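Local coordinates for putative amidohydrolase/peptidase (Burkholderia cenocepacia, PDB 4WJB), which probably hydrolyses non-peptide carbon-nitrogen bonds as a zinc-dependent enzyme of the peptidase M20 family, at residues 200-205 with 383-388; 214-219 with 359-364; 231-236 with 328-333; 275-280 with 294-299. All coordinates share one frame; numbering follows the deposited sequence.

Interaction 1 (200-205 with 383-388). With ZN (zinc ion), chain E; EDO (1,2-ethanediol), chain J; EDO (1,2-ethanediol), chain K.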
# COMPACT_ATOMS: atom_id res chain seq x y z
N TYR A 200 -26.36 13.23 -30.76
CA TYR A 200 -26.88 12.47 -29.62
C TYR A 200 -26.24 11.10 -29.56
O TYR A 200 -26.16 10.42 -30.58
CB TYR A 200 -28.39 12.32 -29.72
CG TYR A 200 -29.15 13.62 -29.65
CD1 TYR A 200 -29.46 14.19 -28.43
CD2 TYR A 200 -29.58 14.26 -30.81
CE1 TYR A 200 -30.16 15.38 -28.35
CE2 TYR A 200 -30.29 15.45 -30.74
CZ TYR A 200 -30.57 16.00 -29.52
OH TYR A 200 -31.26 17.18 -29.46
N GLU A 201 -25.79 10.69 -28.38
CA GLU A 201 -25.28 9.33 -28.21
C GLU A 201 -26.07 8.59 -27.13
O GLU A 201 -26.18 9.04 -25.99
CB GLU A 201 -23.79 9.33 -27.85
CG GLU A 201 -23.23 7.91 -27.65
CD GLU A 201 -21.71 7.86 -27.60
OE1 GLU A 201 -21.17 6.75 -27.40
OE2 GLU A 201 -21.06 8.91 -27.76
N LEU A 202 -26.63 7.45 -27.51
CA LEU A 202 -27.33 6.56 -26.60
C LEU A 202 -26.34 5.53 -26.05
O LEU A 202 -25.60 4.93 -26.82
CB LEU A 202 -28.48 5.88 -27.34
CG LEU A 202 -29.27 4.76 -26.67
CD1 LEU A 202 -30.01 5.27 -25.45
CD2 LEU A 202 -30.24 4.14 -27.68
N HIS A 203 -26.29 5.34 -24.73
CA HIS A 203 -25.29 4.47 -24.12
C HIS A 203 -25.79 3.93 -22.78
O HIS A 203 -26.55 4.60 -22.08
CB HIS A 203 -23.96 5.24 -23.93
CG HIS A 203 -22.73 4.37 -23.89
ND1 HIS A 203 -22.39 3.62 -22.78
CD2 HIS A 203 -21.74 4.18 -24.79
CE1 HIS A 203 -21.25 2.98 -23.02
NE2 HIS A 203 -20.83 3.30 -24.23
N ILE A 204 -25.37 2.73 -22.42
CA ILE A 204 -25.67 2.21 -21.10
C ILE A 204 -24.91 3.03 -20.07
O ILE A 204 -23.86 3.61 -20.37
CB ILE A 204 -25.31 0.72 -20.95
CG1 ILE A 204 -23.79 0.54 -21.09
CG2 ILE A 204 -26.05 -0.11 -21.99
CD1 ILE A 204 -23.31 -0.84 -20.69
N GLU A 205 -25.43 3.10 -18.85
CA GLU A 205 -24.84 3.95 -17.82
C GLU A 205 -23.42 3.55 -17.44
O GLU A 205 -22.57 4.43 -17.22
CB GLU A 205 -25.70 3.97 -16.55
CG GLU A 205 -25.09 4.82 -15.44
CD GLU A 205 -25.78 4.66 -14.10
OE1 GLU A 205 -26.97 4.30 -14.06
OE2 GLU A 205 -25.11 4.92 -13.08
N GLY A 383 -25.73 15.94 -26.88
CA GLY A 383 -26.31 15.41 -25.65
C GLY A 383 -26.16 13.90 -25.59
O GLY A 383 -25.81 13.25 -26.58
N MET A 384 -26.43 13.33 -24.42
CA MET A 384 -26.39 11.88 -24.27
C MET A 384 -27.64 11.35 -23.58
O MET A 384 -28.32 12.07 -22.84
CB MET A 384 -25.15 11.44 -23.47
CG MET A 384 -23.81 11.69 -24.17
SD MET A 384 -22.45 10.78 -23.40
CE MET A 384 -22.68 9.14 -24.10
N ILE A 385 -27.94 10.08 -23.83
CA ILE A 385 -29.07 9.38 -23.23
C ILE A 385 -28.56 8.09 -22.60
O ILE A 385 -27.94 7.27 -23.28
CB ILE A 385 -30.14 9.05 -24.29
CG1 ILE A 385 -30.59 10.31 -25.02
CG2 ILE A 385 -31.33 8.35 -23.63
CD1 ILE A 385 -31.29 10.03 -26.36
N PHE A 386 -28.80 7.92 -21.30
CA PHE A 386 -28.41 6.71 -20.59
C PHE A 386 -29.60 5.79 -20.35
O PHE A 386 -30.72 6.26 -20.10
CB PHE A 386 -27.75 7.03 -19.24
CG PHE A 386 -26.29 7.38 -19.32
CD1 PHE A 386 -25.63 7.41 -20.54
CD2 PHE A 386 -25.57 7.68 -18.17
CE1 PHE A 386 -24.29 7.74 -20.62
CE2 PHE A 386 -24.23 8.00 -18.24
CZ PHE A 386 -23.58 8.03 -19.46
N VAL A 387 -29.37 4.49 -20.42
CA VAL A 387 -30.28 3.49 -19.88
C VAL A 387 -29.55 2.78 -18.73
O VAL A 387 -28.32 2.83 -18.67
CB VAL A 387 -30.74 2.46 -20.93
CG1 VAL A 387 -31.57 3.13 -22.02
CG2 VAL A 387 -29.54 1.73 -21.52
N PRO A 388 -30.30 2.12 -17.83
CA PRO A 388 -29.59 1.45 -16.73
C PRO A 388 -28.88 0.19 -17.22
O PRO A 388 -29.12 -0.26 -18.34
CB PRO A 388 -30.72 1.09 -15.75
CG PRO A 388 -31.97 1.78 -16.27
CD PRO A 388 -31.76 1.94 -17.73
ZN ZN E . -18.83 2.68 -24.70
C1 EDO J . -22.93 11.16 -30.99
O1 EDO J . -22.74 11.01 -32.40
C2 EDO J . -21.59 10.91 -30.31
O2 EDO J . -21.16 9.58 -30.59
C1 EDO K . -30.71 21.92 -31.06
O1 EDO K . -29.51 22.68 -30.92
C2 EDO K . -30.54 20.59 -30.33
O2 EDO K . -31.40 19.62 -30.93
O HOH W 1 -18.36 4.73 -24.93
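Glu201 runs out fully extended, CG anti to the backbone N (chi1 179°), while Met384 bends at chi3 (80°), bringing its methyl CE back to lie 3.8 Å from CG of Glu201. The two chains point the same way, side by side, on the sheet face that also carries His203 and Phe386. The Glu201 carboxylate itself is gripped from beyond the two strands by the hydroxyl of Ser95 and the backbone NH of Ala373. On the other face, Leu202 CD1 slants across Ile385 CG2 at 3.8 Å, and Ile204 CG2 meets Val387 CG2 at 4.0 Å. The backbones form a parallel ladder in the core of the M20 catalytic domain, with bonds such as His203 N to Ile385 O at 2.9 Å and Ile385 N to Glu201 O at 3.0 Å. This ladder delivers a metal ligand: His203 NE2 binds zinc at 2.1 Å, together with His96, Asp107 and a water. At the other side of the imidazole, His203 ND1 donates a nearly straight bond (176°) in the ring plane to a lone pair of Ile204 O, 2.8 Å away, which fixes the ring's rotation. Just past the strand end, Glu205 CA sits over one face of the Phe386 ring in a CH-pi contact, 4.1 Å from the centroid, while the Glu205 carboxylate receives the backbone NH groups of Ile209 and Leu210.

Interaction 2 (214-219 with 359-364)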
# COMPACT_ATOMS: atom_id res chain seq x y z
N GLY A 214 -34.36 3.37 -9.77
CA GLY A 214 -35.56 2.89 -10.42
C GLY A 214 -36.00 3.81 -11.55
O GLY A 214 -37.19 3.95 -11.82
N LYS A 215 -35.02 4.44 -12.19
CA LYS A 215 -35.29 5.35 -13.30
C LYS A 215 -34.79 4.72 -14.59
O LYS A 215 -33.69 4.18 -14.64
CB LYS A 215 -34.63 6.71 -13.07
CG LYS A 215 -35.13 7.45 -11.84
CD LYS A 215 -36.64 7.59 -11.88
CE LYS A 215 -37.16 8.40 -10.69
NZ LYS A 215 -36.68 9.81 -10.75
N THR A 216 -35.61 4.79 -15.63
CA THR A 216 -35.30 4.15 -16.89
C THR A 216 -34.35 4.99 -17.75
O THR A 216 -33.46 4.46 -18.40
CB THR A 216 -36.59 3.86 -17.68
OG1 THR A 216 -37.43 2.99 -16.91
CG2 THR A 216 -36.27 3.20 -19.01
N ILE A 217 -34.54 6.30 -17.74
CA ILE A 217 -33.78 7.18 -18.62
C ILE A 217 -32.88 8.15 -17.87
O ILE A 217 -33.34 8.90 -17.01
CB ILE A 217 -34.71 8.00 -19.54
CG1 ILE A 217 -35.52 7.08 -20.46
CG2 ILE A 217 -33.91 9.02 -20.33
CD1 ILE A 217 -34.67 6.17 -21.34
N GLY A 218 -31.60 8.14 -18.20
CA GLY A 218 -30.68 9.12 -17.66
C GLY A 218 -30.49 10.29 -18.61
O GLY A 218 -29.96 10.12 -19.72
N VAL A 219 -30.94 11.47 -18.20
CA VAL A 219 -30.70 12.70 -18.94
C VAL A 219 -29.29 13.20 -18.60
O VAL A 219 -29.08 13.80 -17.54
CB VAL A 219 -31.73 13.78 -18.59
CG1 VAL A 219 -31.45 15.06 -19.38
CG2 VAL A 219 -33.14 13.28 -18.86
N GLY A 359 -43.70 9.11 -21.29
CA GLY A 359 -44.15 8.65 -19.99
C GLY A 359 -43.11 7.78 -19.29
O GLY A 359 -43.45 6.91 -18.49
N LEU A 360 -41.84 8.01 -19.61
CA LEU A 360 -40.76 7.20 -19.07
C LEU A 360 -40.17 7.83 -17.82
O LEU A 360 -40.00 9.05 -17.75
CB LEU A 360 -39.66 7.01 -20.13
CG LEU A 360 -40.04 6.11 -21.31
CD1 LEU A 360 -38.99 6.19 -22.41
CD2 LEU A 360 -40.22 4.68 -20.83
N SER A 361 -39.87 7.01 -16.83
CA SER A 361 -39.19 7.49 -15.63
C SER A 361 -37.81 7.98 -16.03
O SER A 361 -37.14 7.37 -16.87
CB SER A 361 -39.09 6.40 -14.57
OG SER A 361 -38.31 5.31 -15.03
N HIS A 362 -37.38 9.09 -15.44
CA HIS A 362 -36.11 9.70 -15.83
C HIS A 362 -35.50 10.54 -14.72
O HIS A 362 -36.18 10.93 -13.77
CB HIS A 362 -36.32 10.57 -17.08
CG HIS A 362 -37.25 11.72 -16.86
ND1 HIS A 362 -36.82 12.98 -16.49
CD2 HIS A 362 -38.60 11.80 -16.93
CE1 HIS A 362 -37.86 13.78 -16.37
NE2 HIS A 362 -38.95 13.09 -16.62
N MET A 363 -34.20 10.79 -14.83
CA MET A 363 -33.50 11.68 -13.91
C MET A 363 -32.25 12.24 -14.58
O MET A 363 -31.71 11.63 -15.49
CB MET A 363 -33.12 10.93 -12.62
CG MET A 363 -32.22 9.73 -12.85
SD MET A 363 -31.70 8.92 -11.32
CE MET A 363 -30.53 10.10 -10.67
N ASP A 364 -31.81 13.40 -14.12
CA ASP A 364 -30.54 13.96 -14.57
C ASP A 364 -29.38 13.13 -14.02
O ASP A 364 -29.43 12.63 -12.90
CB ASP A 364 -30.40 15.42 -14.12
CG ASP A 364 -31.27 16.37 -14.92
OD1 ASP A 364 -32.17 15.91 -15.67
OD2 ASP A 364 -31.07 17.60 -14.80
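The imidazole of His362 is met at a slant by Val219, whose CG2 lies 4.4 Å from ND1, while the carbonyl oxygen of Leu360, in the ring's own segment, sits at its edge and in its plane. The other flat group, the carboxylate of Asp364, runs alongside Val219 with OD1 3.6 Å from CB; its OD2 forms a salt bridge with Arg352 of helix 345-357. Polar contacts cluster at the start of the pairing. Ser361 OG, placed between its own backbone N and carbonyl carbon (chi1 63°), accepts from Thr216 twice: from the backbone N at 2.8 Å and from the hydroxyl OG1 at 3.1 Å. Lys215 folds back by bends at chi2 and chi4, crossing Met363 at about a right angle with CG 3.8 Å from SD, and its NZ donates a long hydrogen bond to His362 O, 3.3 Å. That ammonium stands well above the carbonyl plane, 46° out of it, and misses the lone pairs. Beyond these side chains the backbones zip together through Ile217 N to Ser361 O, Met363 N to Ile217 O and Val219 N to Met363 O, the last at 2.8 Å. Both segments start at helix ends: Gly214 and Gly359, each with positive phi, are the glycines of Schellman motifs. Helix end, short loop and parallel strand follow one another on both sides, an alpha/beta pattern in keeping with the M20 catalytic domain.

Interaction 3 (231-236 with 328-333); sequences VTLTGV and LGAQIE
Val231 lays its CG2 methyl obliquely against Ile332, 3.8 Å from CG1, on the face of the sheet that packs on helix 305-326. The two segments are antiparallel neighbours in the smaller domain of the M20 fold, the one that includes the dimerisation region, where a beta sheet is backed by helices. Along the same helix-side face Leu233 turns a branch toward the other strand, CD2 3.9 Å from Ala330 CB. Leu328 closes the end of the pairing: its CD2 lies 3.5 Å from Gly235 CA, a close fit against a residue without a side chain. Hydrogen-bonded pairs alternate with non-hydrogen-bonded ones. Thr232 and Gln331 exchange two backbone bonds, and so do Thr234 and Gly329, where Thr234 N to Gly329 O is short at 2.7 Å. On the opposite face these segments present Thr232, Thr234 and Gln331. There Thr232 and Gln331 run side by side, the glutamine's amide oxygen facing the threonine methyl, OE1 to CG2 at 3.8 Å. A water bridges this face, 2.7 Å from Thr234 OG1, and its two protons cannot serve every acceptor around it; Gln331 OE1 lies 2.6 Å from it and Thr232 O 2.8 Å.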
# COMPACT_ATOMS: atom_id res chain seq x y z
N VAL A 231 0.91 12.15 -4.07
CA VAL A 231 1.32 12.68 -2.78
C VAL A 231 2.37 11.79 -2.13
O VAL A 231 2.17 10.58 -2.00
CB VAL A 231 0.13 12.83 -1.81
CG1 VAL A 231 0.62 13.31 -0.45
CG2 VAL A 231 -0.91 13.77 -2.39
N THR A 232 3.48 12.39 -1.73
CA THR A 232 4.52 11.66 -1.01
C THR A 232 4.70 12.23 0.39
O THR A 232 5.00 13.42 0.55
CB THR A 232 5.86 11.68 -1.75
OG1 THR A 232 5.75 10.93 -2.96
CG2 THR A 232 6.96 11.06 -0.88
N LEU A 233 4.50 11.39 1.40
CA LEU A 233 4.76 11.77 2.78
C LEU A 233 6.07 11.18 3.25
O LEU A 233 6.33 9.99 3.06
CB LEU A 233 3.62 11.32 3.69
CG LEU A 233 2.29 12.05 3.50
CD1 LEU A 233 1.23 11.44 4.39
CD2 LEU A 233 2.46 13.53 3.80
N THR A 234 6.90 12.01 3.88
CA THR A 234 8.22 11.56 4.32
C THR A 234 8.33 11.64 5.83
O THR A 234 8.18 12.70 6.43
CB THR A 234 9.34 12.40 3.69
OG1 THR A 234 9.28 12.26 2.26
CG2 THR A 234 10.70 11.93 4.19
N GLY A 235 8.59 10.49 6.45
CA GLY A 235 8.76 10.42 7.89
C GLY A 235 10.12 9.86 8.25
O GLY A 235 11.11 10.14 7.58
N VAL A 236 10.15 9.07 9.32
CA VAL A 236 11.41 8.50 9.80
C VAL A 236 11.29 7.00 10.03
O VAL A 236 10.47 6.56 10.84
CB VAL A 236 11.86 9.17 11.11
CG1 VAL A 236 13.14 8.55 11.62
CG2 VAL A 236 12.03 10.67 10.92
N LEU A 328 5.64 15.47 9.48
CA LEU A 328 5.98 14.78 8.24
C LEU A 328 6.32 15.77 7.13
O LEU A 328 5.74 16.86 7.06
CB LEU A 328 4.82 13.89 7.78
CG LEU A 328 4.46 12.72 8.69
CD1 LEU A 328 3.16 12.10 8.24
CD2 LEU A 328 5.58 11.70 8.68
N GLY A 329 7.26 15.39 6.27
CA GLY A 329 7.51 16.13 5.05
C GLY A 329 6.45 15.76 4.04
O GLY A 329 6.06 14.59 3.95
N ALA A 330 5.96 16.74 3.29
CA ALA A 330 4.89 16.50 2.33
C ALA A 330 5.24 17.04 0.95
O ALA A 330 5.83 18.11 0.83
CB ALA A 330 3.59 17.11 2.83
N GLN A 331 4.87 16.28 -0.07
CA GLN A 331 5.03 16.69 -1.45
C GLN A 331 3.75 16.34 -2.20
O GLN A 331 3.19 15.26 -1.99
CB GLN A 331 6.23 15.99 -2.11
CG GLN A 331 7.58 16.36 -1.52
CD GLN A 331 8.66 15.37 -1.91
OE1 GLN A 331 8.83 14.34 -1.25
NE2 GLN A 331 9.39 15.67 -2.98
N ILE A 332 3.28 17.24 -3.05
CA ILE A 332 2.08 16.97 -3.83
C ILE A 332 2.23 17.52 -5.25
O ILE A 332 2.73 18.62 -5.45
CB ILE A 332 0.81 17.57 -3.17
CG1 ILE A 332 -0.43 17.23 -4.00
CG2 ILE A 332 0.95 19.08 -2.97
CD1 ILE A 332 -1.74 17.63 -3.33
N GLU A 333 1.81 16.72 -6.22
CA GLU A 333 1.87 17.13 -7.62
C GLU A 333 0.58 16.78 -8.34
O GLU A 333 0.16 15.63 -8.35
CB GLU A 333 3.05 16.47 -8.33
O HOH W 2 7.67 14.00 1.01

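Interaction 4 (275-280 with 294-299); sequences ATVGMI and CFFTVE
Thr276 and Glu299 form an antiparallel hydrogen-bonded pair, with Thr276 N to Glu299 O at 3.1 Å and Glu299 N returning to Thr276 O, each donor in the plane of the carbonyl it meets. The pairing resumes at Ile280 and Phe296 after a shift of one residue, because the 275-280 side spends one residue more than its partner. This irregular beta hairpin belongs to the M20 dimerisation domain, and the second subunit reaches it: Arg248 of that subunit hydrogen-bonds to Thr276 OG1, and Asn285 of that subunit to Ile280 N. Where the strand departs from regular pairing, Val277 turns its methyls onto the other strand, CG1 lying 4.0 Å from Phe296 CD2 and CG2 meeting CG2 of Val298. Further on, Met279 is extended throughout, with CG anti to the backbone N (chi1 179°), which carries its sulfur to the edge of the Phe295 ring. In this Met-aromatic contact Met279 SD lies 4.0 Å from Phe295 CE2, close to the ring plane. Ile280, which faces helix 251-268, presses CG1 on Cys294 SG at 3.7 Å. Polar side chains are tied by waters. One accepts from Thr276 OG1 and donates to both Glu299 O and Glu299 OE2, the oxygen that also forms a salt bridge with Arg301. Thr297 OG1 faces the irregular stretch at Gly278 and Met279, where Met279 N gives it a weak bond at 3.3 Å. A second water lies beside it, accepting from Thr297 OG1 at 2.7 Å and from Gly278 N at 3.0 Å while donating to Thr276 O, also at 3.0 Å.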
# COMPACT_ATOMS: atom_id res chain seq x y z
N ALA A 275 -14.29 11.30 -5.01
CA ALA A 275 -13.00 11.52 -4.37
C ALA A 275 -12.42 10.19 -3.95
O ALA A 275 -13.05 9.46 -3.19
CB ALA A 275 -13.15 12.45 -3.18
N THR A 276 -11.23 9.88 -4.44
CA THR A 276 -10.71 8.52 -4.31
C THR A 276 -9.19 8.45 -4.12
O THR A 276 -8.43 9.12 -4.82
CB THR A 276 -11.07 7.68 -5.55
OG1 THR A 276 -12.45 7.89 -5.89
CG2 THR A 276 -10.84 6.20 -5.30
N VAL A 277 -8.76 7.63 -3.17
CA VAL A 277 -7.37 7.23 -3.08
C VAL A 277 -7.32 5.77 -3.52
O VAL A 277 -7.76 4.89 -2.79
CB VAL A 277 -6.79 7.41 -1.66
CG1 VAL A 277 -5.36 6.87 -1.59
CG2 VAL A 277 -6.82 8.88 -1.27
N GLY A 278 -6.83 5.52 -4.73
CA GLY A 278 -6.90 4.19 -5.30
C GLY A 278 -5.60 3.41 -5.19
O GLY A 278 -5.58 2.19 -5.34
N MET A 279 -4.51 4.13 -4.93
CA MET A 279 -3.19 3.52 -4.89
C MET A 279 -2.38 4.01 -3.70
O MET A 279 -2.33 5.21 -3.42
CB MET A 279 -2.44 3.80 -6.20
CG MET A 279 -1.02 3.24 -6.26
SD MET A 279 -0.23 3.57 -7.85
CE MET A 279 1.30 2.65 -7.68
N ILE A 280 -1.75 3.08 -2.99
CA ILE A 280 -0.87 3.45 -1.88
C ILE A 280 0.36 2.56 -1.86
O ILE A 280 0.30 1.37 -2.16
CB ILE A 280 -1.61 3.38 -0.51
CG1 ILE A 280 -0.70 3.84 0.63
CG2 ILE A 280 -2.14 1.98 -0.24
CD1 ILE A 280 -1.40 3.95 1.97
N CYS A 294 5.57 7.14 2.49
CA CYS A 294 4.30 6.68 1.97
C CYS A 294 3.85 7.49 0.76
O CYS A 294 3.70 8.70 0.83
CB CYS A 294 3.23 6.73 3.06
SG CYS A 294 1.72 5.83 2.59
N PHE A 295 3.64 6.78 -0.34
CA PHE A 295 3.14 7.38 -1.57
C PHE A 295 1.68 6.98 -1.76
O PHE A 295 1.31 5.83 -1.49
CB PHE A 295 3.99 6.94 -2.77
CG PHE A 295 3.34 7.15 -4.11
CD1 PHE A 295 3.49 8.36 -4.78
CD2 PHE A 295 2.60 6.14 -4.72
CE1 PHE A 295 2.90 8.56 -6.03
CE2 PHE A 295 2.01 6.34 -5.96
CZ PHE A 295 2.16 7.55 -6.61
N PHE A 296 0.84 7.92 -2.19
CA PHE A 296 -0.53 7.59 -2.55
C PHE A 296 -1.10 8.58 -3.56
O PHE A 296 -0.61 9.71 -3.69
CB PHE A 296 -1.44 7.53 -1.31
CG PHE A 296 -1.59 8.84 -0.59
CD1 PHE A 296 -0.70 9.22 0.41
CD2 PHE A 296 -2.64 9.70 -0.90
CE1 PHE A 296 -0.85 10.42 1.08
CE2 PHE A 296 -2.80 10.90 -0.23
CZ PHE A 296 -1.90 11.26 0.75
N THR A 297 -2.12 8.14 -4.29
CA THR A 297 -2.73 8.96 -5.32
C THR A 297 -4.06 9.55 -4.85
O THR A 297 -4.71 8.99 -3.97
CB THR A 297 -2.99 8.16 -6.60
OG1 THR A 297 -3.87 7.07 -6.31
CG2 THR A 297 -1.68 7.62 -7.17
N VAL A 298 -4.44 10.67 -5.44
CA VAL A 298 -5.74 11.26 -5.19
C VAL A 298 -6.36 11.66 -6.53
O VAL A 298 -5.68 12.21 -7.39
CB VAL A 298 -5.66 12.51 -4.28
CG1 VAL A 298 -7.05 13.06 -4.00
CG2 VAL A 298 -4.96 12.17 -2.97
N GLU A 299 -7.64 11.36 -6.71
CA GLU A 299 -8.33 11.90 -7.87
C GLU A 299 -9.69 12.47 -7.47
O GLU A 299 -10.41 11.88 -6.66
CB GLU A 299 -8.46 10.84 -8.98
CG GLU A 299 -9.30 9.63 -8.65
CD GLU A 299 -10.08 9.11 -9.85
OE1 GLU A 299 -9.46 8.59 -10.81
OE2 GLU A 299 -11.32 9.25 -9.85
O HOH W 3 -12.56 9.89 -7.57
O HOH W 4 -6.44 7.85 -6.63

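The contacts form two touching pairs, one in each domain. In the catalytic domain, interactions 1 and 2 have centres 11 Å apart and meet at Phe386 O and Gly218 N, 2.8 Å apart in a probable hydrogen bond; Gly218 and the side chain of the zinc ligand His203 are about 10 Å apart at their nearest atoms. In the smaller domain, interactions 3 and 4 have centres 13 Å apart and join through Leu233 N to Cys294 O and Val231 N to Phe296 O, both 2.9 Å. Strand 217-234 takes part in interactions 2 and 3, whose centres are 45 Å apart, and so spans the two domains. Interaction 4, away from the zinc site, contacts the second subunit.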